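Local coordinates for protein glutathione peroxidase (Schistosoma mansoni, PDB 2V1M) that reduces hydrogen peroxide to water at the expense of glutathione, which is oxidised to glutathione disulfide, and probably also acts on lipid peroxides, at residues N9-F14 with H32-V37. Numbering follows the deposited sequence.
Sequences NSIYEF and HVCLIV
Ile11 reaches Cys34 because its chi1 of 65° sets CG1 between the backbone N and the carbonyl carbon, and an extended chi2 of 158° then carries CD1 out to the sulfur; Cys34 answers with SG anti to its own carbonyl carbon. The contact joins the short 3-10 turn 11-13 to strand 33-39, the middle strand of the five-stranded mixed sheet of this thioredoxin-fold peroxidase. It is a light apolar touch: CD1 of Ile11 lies 4.1 Å from SG of Cys34, and CG2 of Ile11 comes to 4.5 Å from CD1 of Ile36. Cys34 and Ile36, two apart on the strand, direct their side chains to the same face of the sheet, and branched Ile11 suits its place by giving one arm to each. The small thiol of Cys34 offers CD1 of Ile11 an apolar surface without a long side chain, whereas Ile36, its CD1 extended (chi2 -179°), spans the wider gap to CG2. Leu114 and Phe117 of helix 113-121 and Val139 of the adjacent strand also touch Ile11, so the isoleucine fills a buried core between turn, helix and sheet. The turn is shaped locally by Ser10, whose OG accepts from Tyr12 N at 3.0 Å in an ST turn, while Phe14 N bonds to Ile11 O at 3.3 Å. Tyr12 is buried, yet the hydroxyl at the end of its ring reaches a water between the segments, which make no direct hydrogen bond. This water bridges them, hydrogen-bonded to Tyr12 OH at 2.6 Å and to His32 O at 2.8 Å.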
loop_
_atom_site.group_PDB
_atom_site.type_symbol
_atom_site.label_atom_id
_atom_site.label_comp_id
_atom_site.label_asym_id
_atom_site.label_seq_id
_atom_site.Cartn_x
_atom_site.Cartn_y
_atom_site.Cartn_z
ATOM N N ASN A 9 8.936 7.167 -14.182
ATOM C CA ASN A 9 8.860 5.940 -14.946
ATOM C C ASN A 9 8.649 4.704 -14.069
ATOM O O ASN A 9 8.378 3.642 -14.634
ATOM C CB ASN A 9 10.152 5.726 -15.791
ATOM C CG ASN A 9 10.258 6.644 -17.067
ATOM O OD1 ASN A 9 9.273 7.166 -17.560
ATOM N ND2 ASN A 9 11.506 6.821 -17.577
ATOM N N SER A 10 8.759 4.807 -12.742
ATOM C CA SER A 10 8.583 3.629 -11.893
ATOM C C SER A 10 8.345 4.154 -10.489
ATOM O O SER A 10 8.568 5.367 -10.191
ATOM C CB SER A 10 9.830 2.719 -11.884
ATOM O OG SER A 10 10.840 3.279 -11.074
ATOM N N ILE A 11 7.977 3.266 -9.546
ATOM C CA ILE A 11 7.802 3.704 -8.176
ATOM C C ILE A 11 9.139 4.062 -7.540
ATOM O O ILE A 11 9.144 4.726 -6.483
ATOM C CB ILE A 11 7.079 2.646 -7.307
ATOM C CG1 ILE A 11 7.892 1.348 -7.144
ATOM C CG2 ILE A 11 5.638 2.428 -7.762
ATOM C CD1 ILE A 11 7.502 0.523 -5.910
ATOM N N TYR A 12 10.271 3.637 -8.113
ATOM C CA TYR A 12 11.569 3.829 -7.451
ATOM C C TYR A 12 11.975 5.295 -7.381
ATOM O O TYR A 12 12.861 5.637 -6.594
ATOM C CB TYR A 12 12.651 3.054 -8.203
ATOM C CG TYR A 12 12.325 1.620 -8.440
ATOM C CD1 TYR A 12 11.703 0.879 -7.462
ATOM C CD2 TYR A 12 12.669 0.997 -9.665
ATOM C CE1 TYR A 12 11.417 -0.467 -7.685
ATOM C CE2 TYR A 12 12.415 -0.342 -9.890
ATOM C CZ TYR A 12 11.788 -1.065 -8.927
ATOM O OH TYR A 12 11.557 -2.416 -9.177
ATOM N N GLU A 13 11.320 6.142 -8.179
ATOM C CA GLU A 13 11.682 7.559 -8.206
ATOM C C GLU A 13 11.253 8.300 -6.949
ATOM O O GLU A 13 11.737 9.426 -6.735
ATOM C CB GLU A 13 11.084 8.220 -9.427
ATOM C CG GLU A 13 11.747 7.682 -10.685
ATOM C CD GLU A 13 11.198 8.229 -11.947
ATOM O OE1 GLU A 13 10.238 9.024 -11.849
ATOM O OE2 GLU A 13 11.679 7.897 -13.054
ATOM N N PHE A 14 10.340 7.735 -6.153
ATOM C CA PHE A 14 9.701 8.472 -5.050
ATOM C C PHE A 14 10.362 8.183 -3.724
ATOM O O PHE A 14 10.875 7.076 -3.483
ATOM C CB PHE A 14 8.201 8.146 -4.971
ATOM C CG PHE A 14 7.544 8.408 -6.266
ATOM C CD1 PHE A 14 7.363 9.732 -6.712
ATOM C CD2 PHE A 14 7.233 7.357 -7.131
ATOM C CE1 PHE A 14 6.865 10.005 -7.979
ATOM C CE2 PHE A 14 6.746 7.620 -8.404
ATOM C CZ PHE A 14 6.583 8.915 -8.835
ATOM N N HIS A 32 11.555 -6.416 -6.229
ATOM C CA HIS A 32 10.501 -7.077 -5.433
ATOM C C HIS A 32 9.134 -6.690 -5.938
ATOM O O HIS A 32 8.934 -5.588 -6.428
ATOM C CB HIS A 32 10.679 -6.698 -3.956
ATOM C CG HIS A 32 11.912 -7.343 -3.361
ATOM N ND1 HIS A 32 12.709 -6.754 -2.397
ATOM C CD2 HIS A 32 12.490 -8.544 -3.628
ATOM C CE1 HIS A 32 13.718 -7.560 -2.105
ATOM N NE2 HIS A 32 13.602 -8.659 -2.828
ATOM N N VAL A 33 8.186 -7.610 -5.826
ATOM C CA VAL A 33 6.790 -7.278 -6.119
ATOM C C VAL A 33 6.245 -6.513 -4.929
ATOM O O VAL A 33 6.470 -6.932 -3.789
ATOM C CB VAL A 33 5.975 -8.577 -6.374
ATOM C CG1 VAL A 33 4.475 -8.299 -6.484
ATOM C CG2 VAL A 33 6.493 -9.291 -7.600
ATOM N N CYS A 34 5.524 -5.403 -5.185
ATOM C CA CYS A 34 4.984 -4.615 -4.101
ATOM C C CYS A 34 3.476 -4.541 -4.171
ATOM O O CYS A 34 2.892 -4.398 -5.260
ATOM C CB CYS A 34 5.547 -3.176 -4.099
ATOM S SG CYS A 34 7.339 -3.085 -3.918
ATOM N N LEU A 35 2.850 -4.610 -2.999
ATOM C CA LEU A 35 1.420 -4.387 -2.863
ATOM C C LEU A 35 1.260 -3.138 -2.005
ATOM O O LEU A 35 1.684 -3.139 -0.841
ATOM C CB LEU A 35 0.723 -5.592 -2.221
ATOM C CG LEU A 35 -0.816 -5.465 -2.219
ATOM C CD1 LEU A 35 -1.399 -5.513 -3.656
ATOM C CD2 LEU A 35 -1.405 -6.560 -1.329
ATOM N N ILE A 36 0.744 -2.058 -2.606
ATOM C CA ILE A 36 0.687 -0.758 -1.958
ATOM C C ILE A 36 -0.755 -0.478 -1.561
ATOM O O ILE A 36 -1.666 -0.466 -2.449
ATOM C CB ILE A 36 1.266 0.349 -2.890
ATOM C CG1 ILE A 36 2.709 -0.028 -3.283
ATOM C CG2 ILE A 36 1.169 1.685 -2.157
ATOM C CD1 ILE A 36 3.404 0.988 -4.180
ATOM N N VAL A 37 -0.967 -0.261 -0.271
ATOM C CA VAL A 37 -2.326 -0.196 0.289
ATOM C C VAL A 37 -2.458 1.080 1.085
ATOM O O VAL A 37 -1.605 1.383 1.921
ATOM C CB VAL A 37 -2.554 -1.432 1.226
ATOM C CG1 VAL A 37 -4.032 -1.457 1.695
ATOM C CG2 VAL A 37 -2.169 -2.704 0.538
HETATM O O HOH W 1 9.519 -3.186 -7.682
#